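Local coordinates for protein FACT-Spt16 (PDB 5CE6) that forms the N-terminal domain of the histone chaperone subunit Spt16 of the FACT complex and probably binds histones H3-H4, at residues A355-V360 / S369-S374; L333-A338 / V406-Q411. All coordinates share one frame; numbering follows the deposited sequence.

Contact 1 of 2, residues A355-V360 / S369-S374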
loop_
_atom_site.group_PDB
_atom_site.type_symbol
_atom_site.label_atom_id
_atom_site.label_comp_id
_atom_site.label_asym_id
_atom_site.label_seq_id
_atom_site.Cartn_x
_atom_site.Cartn_y
_atom_site.Cartn_z
ATOM N N ALA A 355 -10.112 19.565 3.656
ATOM C CA ALA A 355 -10.437 20.246 2.403
ATOM C C ALA A 355 -11.599 19.553 1.688
ATOM O O ALA A 355 -12.449 20.219 1.083
ATOM C CB ALA A 355 -9.215 20.329 1.496
ATOM N N ALA A 356 -11.629 18.220 1.762
ATOM C CA ALA A 356 -12.739 17.439 1.217
ATOM C C ALA A 356 -14.014 17.691 2.014
ATOM O O ALA A 356 -15.083 17.892 1.439
ATOM C CB ALA A 356 -12.419 15.952 1.236
ATOM N N VAL A 357 -13.908 17.630 3.339
ATOM C CA VAL A 357 -15.061 17.893 4.204
ATOM C C VAL A 357 -15.666 19.265 3.897
ATOM O O VAL A 357 -16.887 19.406 3.802
ATOM C CB VAL A 357 -14.674 17.806 5.697
ATOM C CG1 VAL A 357 -15.873 18.126 6.588
ATOM C CG2 VAL A 357 -14.122 16.419 6.019
ATOM N N SER A 358 -14.811 20.268 3.716
ATOM C CA SER A 358 -15.284 21.625 3.442
ATOM C C SER A 358 -16.090 21.703 2.149
ATOM O O SER A 358 -17.080 22.444 2.058
ATOM C CB SER A 358 -14.112 22.609 3.388
ATOM O OG SER A 358 -13.507 22.758 4.658
ATOM N N VAL A 359 -15.651 20.946 1.148
ATOM C CA VAL A 359 -16.351 20.885 -0.127
ATOM C C VAL A 359 -17.743 20.280 0.041
ATOM O O VAL A 359 -18.733 20.818 -0.460
ATOM C CB VAL A 359 -15.554 20.055 -1.157
ATOM C CG1 VAL A 359 -16.443 19.625 -2.314
ATOM C CG2 VAL A 359 -14.362 20.847 -1.660
ATOM N N VAL A 360 -17.819 19.152 0.741
ATOM C CA VAL A 360 -19.105 18.491 0.936
ATOM C C VAL A 360 -20.024 19.351 1.809
ATOM O O VAL A 360 -21.218 19.474 1.529
ATOM C CB VAL A 360 -18.939 17.067 1.510
ATOM C CG1 VAL A 360 -20.285 16.365 1.598
ATOM C CG2 VAL A 360 -18.000 16.248 0.626
ATOM N N SER A 369 -22.038 13.151 6.335
ATOM C CA SER A 369 -21.984 11.949 7.170
ATOM C C SER A 369 -21.654 10.674 6.393
ATOM O O SER A 369 -21.256 9.670 6.988
ATOM C CB SER A 369 -23.296 11.767 7.942
ATOM O OG SER A 369 -24.383 11.604 7.051
ATOM N N CYS A 370 -21.792 10.710 5.069
ATOM C CA CYS A 370 -21.509 9.528 4.270
ATOM C C CYS A 370 -20.098 9.527 3.705
ATOM O O CYS A 370 -19.679 8.549 3.112
ATOM C CB CYS A 370 -22.506 9.387 3.125
ATOM S SG CYS A 370 -24.202 9.045 3.680
ATOM N N LEU A 371 -19.377 10.631 3.877
ATOM C CA LEU A 371 -18.018 10.714 3.346
ATOM C C LEU A 371 -17.147 9.732 4.109
ATOM O O LEU A 371 -17.300 9.588 5.325
ATOM C CB LEU A 371 -17.475 12.140 3.488
ATOM C CG LEU A 371 -16.163 12.455 2.772
ATOM C CD1 LEU A 371 -16.378 12.472 1.267
ATOM C CD2 LEU A 371 -15.610 13.790 3.254
ATOM N N THR A 372 -16.263 9.036 3.397
ATOM C CA THR A 372 -15.339 8.103 4.041
ATOM C C THR A 372 -14.497 8.881 5.053
ATOM O O THR A 372 -14.228 10.075 4.857
ATOM C CB THR A 372 -14.444 7.364 3.020
ATOM O OG1 THR A 372 -13.799 8.314 2.168
ATOM C CG2 THR A 372 -15.271 6.425 2.151
ATOM N N LYS A 373 -14.106 8.219 6.139
ATOM C CA LYS A 373 -13.381 8.892 7.215
ATOM C C LYS A 373 -11.911 9.087 6.857
ATOM O O LYS A 373 -11.193 9.816 7.536
ATOM C CB LYS A 373 -13.497 8.119 8.530
ATOM C CG LYS A 373 -14.923 7.965 9.039
ATOM C CD LYS A 373 -15.627 9.308 9.175
ATOM C CE LYS A 373 -17.052 9.129 9.698
ATOM N NZ LYS A 373 -17.854 10.386 9.612
ATOM N N SER A 374 -11.474 8.421 5.793
ATOM C CA SER A 374 -10.121 8.589 5.276
ATOM C C SER A 374 -10.209 9.002 3.815
ATOM O O SER A 374 -11.172 8.649 3.120
ATOM C CB SER A 374 -9.343 7.280 5.421
ATOM O OG SER A 374 -8.087 7.339 4.764
#

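Contact 2 of 2, residues L333-A338 / V406-Q411. With ACT (acetate ion), chain C.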
loop_
_atom_site.group_PDB
_atom_site.type_symbol
_atom_site.label_atom_id
_atom_site.label_comp_id
_atom_site.label_asym_id
_atom_site.label_seq_id
_atom_site.Cartn_x
_atom_site.Cartn_y
_atom_site.Cartn_z
ATOM N N LEU A 333 -16.149 14.120 -6.753
ATOM C CA LEU A 333 -15.042 14.516 -7.618
ATOM C C LEU A 333 -14.387 15.823 -7.157
ATOM O O LEU A 333 -13.154 15.927 -7.095
ATOM C CB LEU A 333 -15.518 14.612 -9.076
ATOM C CG LEU A 333 -14.504 15.143 -10.094
ATOM C CD1 LEU A 333 -13.232 14.301 -10.100
ATOM C CD2 LEU A 333 -15.137 15.150 -11.467
ATOM N N LYS A 334 -15.206 16.812 -6.823
ATOM C CA LYS A 334 -14.698 18.112 -6.385
ATOM C C LYS A 334 -13.959 17.950 -5.052
ATOM O O LYS A 334 -12.920 18.575 -4.821
ATOM C CB LYS A 334 -15.862 19.104 -6.271
ATOM C CG LYS A 334 -15.484 20.523 -5.898
ATOM C CD LYS A 334 -16.741 21.399 -5.921
ATOM C CE LYS A 334 -16.468 22.808 -5.426
ATOM N NZ LYS A 334 -17.705 23.644 -5.540
ATOM N N ALA A 335 -14.484 17.085 -4.189
ATOM C CA ALA A 335 -13.844 16.823 -2.905
ATOM C C ALA A 335 -12.511 16.105 -3.077
ATOM O O ALA A 335 -11.528 16.430 -2.399
ATOM C CB ALA A 335 -14.768 16.033 -1.991
ATOM N N GLN A 336 -12.477 15.111 -3.963
ATOM C CA GLN A 336 -11.234 14.383 -4.211
ATOM C C GLN A 336 -10.173 15.312 -4.784
ATOM O O GLN A 336 -9.002 15.244 -4.406
ATOM C CB GLN A 336 -11.457 13.208 -5.169
ATOM C CG GLN A 336 -10.267 12.206 -5.179
ATOM C CD GLN A 336 -9.862 11.757 -6.575
ATOM O OE1 GLN A 336 -10.276 12.339 -7.573
ATOM N NE2 GLN A 336 -9.031 10.713 -6.645
ATOM N N GLU A 337 -10.580 16.170 -5.712
ATOM C CA GLU A 337 -9.653 17.134 -6.306
ATOM C C GLU A 337 -9.128 18.100 -5.248
ATOM O O GLU A 337 -7.990 18.565 -5.340
ATOM C CB GLU A 337 -10.332 17.937 -7.418
ATOM C CG GLU A 337 -10.672 17.146 -8.673
ATOM C CD GLU A 337 -11.641 17.901 -9.590
ATOM O OE1 GLU A 337 -12.423 18.749 -9.096
ATOM O OE2 GLU A 337 -11.620 17.641 -10.808
ATOM N N ALA A 338 -9.960 18.409 -4.254
ATOM C CA ALA A 338 -9.558 19.319 -3.181
ATOM C C ALA A 338 -8.499 18.682 -2.285
ATOM O O ALA A 338 -7.578 19.362 -1.820
ATOM C CB ALA A 338 -10.775 19.784 -2.356
ATOM N N VAL A 406 -4.794 8.540 -3.102
ATOM C CA VAL A 406 -5.860 9.424 -2.676
ATOM C C VAL A 406 -7.164 8.781 -3.099
ATOM O O VAL A 406 -7.534 8.809 -4.271
ATOM C CB VAL A 406 -5.729 10.826 -3.296
ATOM C CG1 VAL A 406 -6.871 11.729 -2.840
ATOM C CG2 VAL A 406 -4.380 11.442 -2.920
ATOM N N SER A 407 -7.851 8.204 -2.119
ATOM C CA SER A 407 -8.991 7.337 -2.372
ATOM C C SER A 407 -10.094 7.822 -1.449
ATOM O O SER A 407 -9.979 7.746 -0.226
ATOM C CB SER A 407 -8.604 5.874 -2.078
ATOM O OG SER A 407 -9.703 4.971 -2.244
ATOM N N LEU A 408 -11.142 8.373 -2.053
ATOM C CA LEU A 408 -12.183 9.050 -1.305
ATOM C C LEU A 408 -13.549 8.581 -1.799
ATOM O O LEU A 408 -13.764 8.419 -3.012
ATOM C CB LEU A 408 -12.038 10.566 -1.509
ATOM C CG LEU A 408 -12.982 11.443 -0.685
ATOM C CD1 LEU A 408 -12.603 11.397 0.785
ATOM C CD2 LEU A 408 -12.973 12.881 -1.206
ATOM N N GLY A 409 -14.466 8.333 -0.870
ATOM C CA GLY A 409 -15.768 7.837 -1.260
ATOM C C GLY A 409 -16.941 8.361 -0.469
ATOM O O GLY A 409 -16.790 9.065 0.534
ATOM N N PHE A 410 -18.135 8.024 -0.947
ATOM C CA PHE A 410 -19.355 8.214 -0.180
ATOM C C PHE A 410 -19.906 6.834 0.097
ATOM O O PHE A 410 -20.038 6.031 -0.831
ATOM C CB PHE A 410 -20.387 9.001 -0.984
ATOM C CG PHE A 410 -20.232 10.489 -0.898
ATOM C CD1 PHE A 410 -20.267 11.134 0.329
ATOM C CD2 PHE A 410 -20.069 11.249 -2.058
ATOM C CE1 PHE A 410 -20.145 12.528 0.403
ATOM C CE2 PHE A 410 -19.946 12.632 -2.001
ATOM C CZ PHE A 410 -19.974 13.276 -0.770
ATOM N N GLN A 411 -20.231 6.562 1.359
ATOM C CA GLN A 411 -20.757 5.245 1.753
ATOM C C GLN A 411 -22.211 5.317 2.155
ATOM O O GLN A 411 -22.582 6.117 3.017
ATOM C CB GLN A 411 -19.968 4.671 2.936
ATOM C CG GLN A 411 -18.499 4.996 2.913
ATOM C CD GLN A 411 -17.756 4.393 4.083
ATOM O OE1 GLN A 411 -17.377 5.096 5.024
ATOM N NE2 GLN A 411 -17.537 3.087 4.030
HETATM C C ACT C . -10.768 4.746 1.634
HETATM O O ACT C . -10.019 5.742 1.812
HETATM O OXT ACT C . -11.166 4.536 0.459
HETATM C CH3 ACT C . -11.146 3.833 2.767
#

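Contact 1 of 2, residues A355-V360 / S369-S374
Leu-371 reaches from its loop onto helix 349-363 and overlaps three residues, Ala-356, Val-357 and Val-360, on one face of the helix. Its isobutyl fork does all the touching. CD2 lies 4.1 Å from CG2 of Val-357. The same methyl is 4.4 Å from CB of Ala-356. CD1 takes the other end of the patch, 4.2 Å from CG2 of Val-360. The leucine thus sets one methyl against the Ala-356/Val-357 end and the other against Val-360, about one turn on.

The torsions explain the reach. CG of Leu-371 is anti to its backbone N (chi1 -170°), which extends the side chain toward the helix. Both valines offer the same branch, CG2, which stands anti to the carbonyl carbon in each. The leucine runs at a slant across both valine side chains. Val-357 is partly exposed, whereas Ala-356, Val-360 and Leu-371 are buried.

The loop is held by polar bonds beside this apolar patch. OG1 of Thr-372 donates to the carbonyl O of Ser-374 at 2.8 Å, approaching almost in line with the C=O bond (162° at the oxygen). The same OG1 also pairs with the backbone N of Gly-409 on strand 403-414. The carbonyl of Thr-372 is bonded to the hydroxyl of Tyr-353, which ties the loop back to the helix. Further out, Ala-356 rests on Val-339 of helix 323-342, and Val-360 rests on Phe-410 of the strand.

The contact joins a helix to the returning loop that leads into the next strand, within the region assigned to metallopeptidase family M24. Between the two segments the touching groups are all aliphatic. Their pairing therefore probably depends on burying methyl groups, while polar bonds tie the loop to Tyr-353 and to strand 403-414.

Contact 2 of 2, residues L333-A338 / V406-Q411
Gln-336 leaves helix 323-342 and runs down beside strand 403-414. Its CB lies 4.3 Å from CD2 of Leu-408. CG is anti to the backbone N (chi1 -166°) and comes to 4.2 Å from CG1 of Val-406, the two side chains meeting at a slant. The chain then bends at chi2, which turns the amide toward the strand backbone. There NE2 gives a weak hydrogen bond to the carbonyl O of Val-406, long at 3.4 Å but fairly straight at 162°. The strongest partner of the amide is Lys-449, whose NZ bonds to OE1; NE2 also bonds to OD2 of Asp-431. Partners on both amide atoms probably fix its rotation and satisfy these buried polar atoms.

Leu-408 packs beside this glutamine. Its CD2 sits 3.7 Å from CB of Ala-335 and 3.6 Å from the backbone N of Gln-336, so the methyl presses against the helix backbone itself. The small alanine permits that close approach. On the far face of the strand, Ser-407 points away from the helix, with an acetate, probably from the crystallisation liquor, near its OG.

The short segments have axes 8.7 Å apart at closest approach and run roughly antiparallel, at 150°. Alternate strand residues, Val-406 and Leu-408, face the helix. Strand 424-435 continues the same sheet beside them. A helix laid over an antiparallel sheet in this way is consistent with the pita-bread fold of the M24 family.

Both contacts lie in the M24 region, with centres about 8 Å apart. Helix 323-342 of contact 2 comes first along the chain. Helix 349-363 and the 369-374 loop of contact 1 follow, and strand 403-414 closes contact 2. Contact 1 is therefore local, whereas contact 2 spans 67 intervening residues. The loop and the strand join them directly. Thr-372 N lies 2.9 Å from Gly-409 O, and Cys-370 O lies 2.7 Å from Gln-411 N, both probable hydrogen bonds. Val-359 also packs on Ala-335 and Ala-338, linking the two helices. Together the contacts bind two successive helices and a loop to one antiparallel sheet.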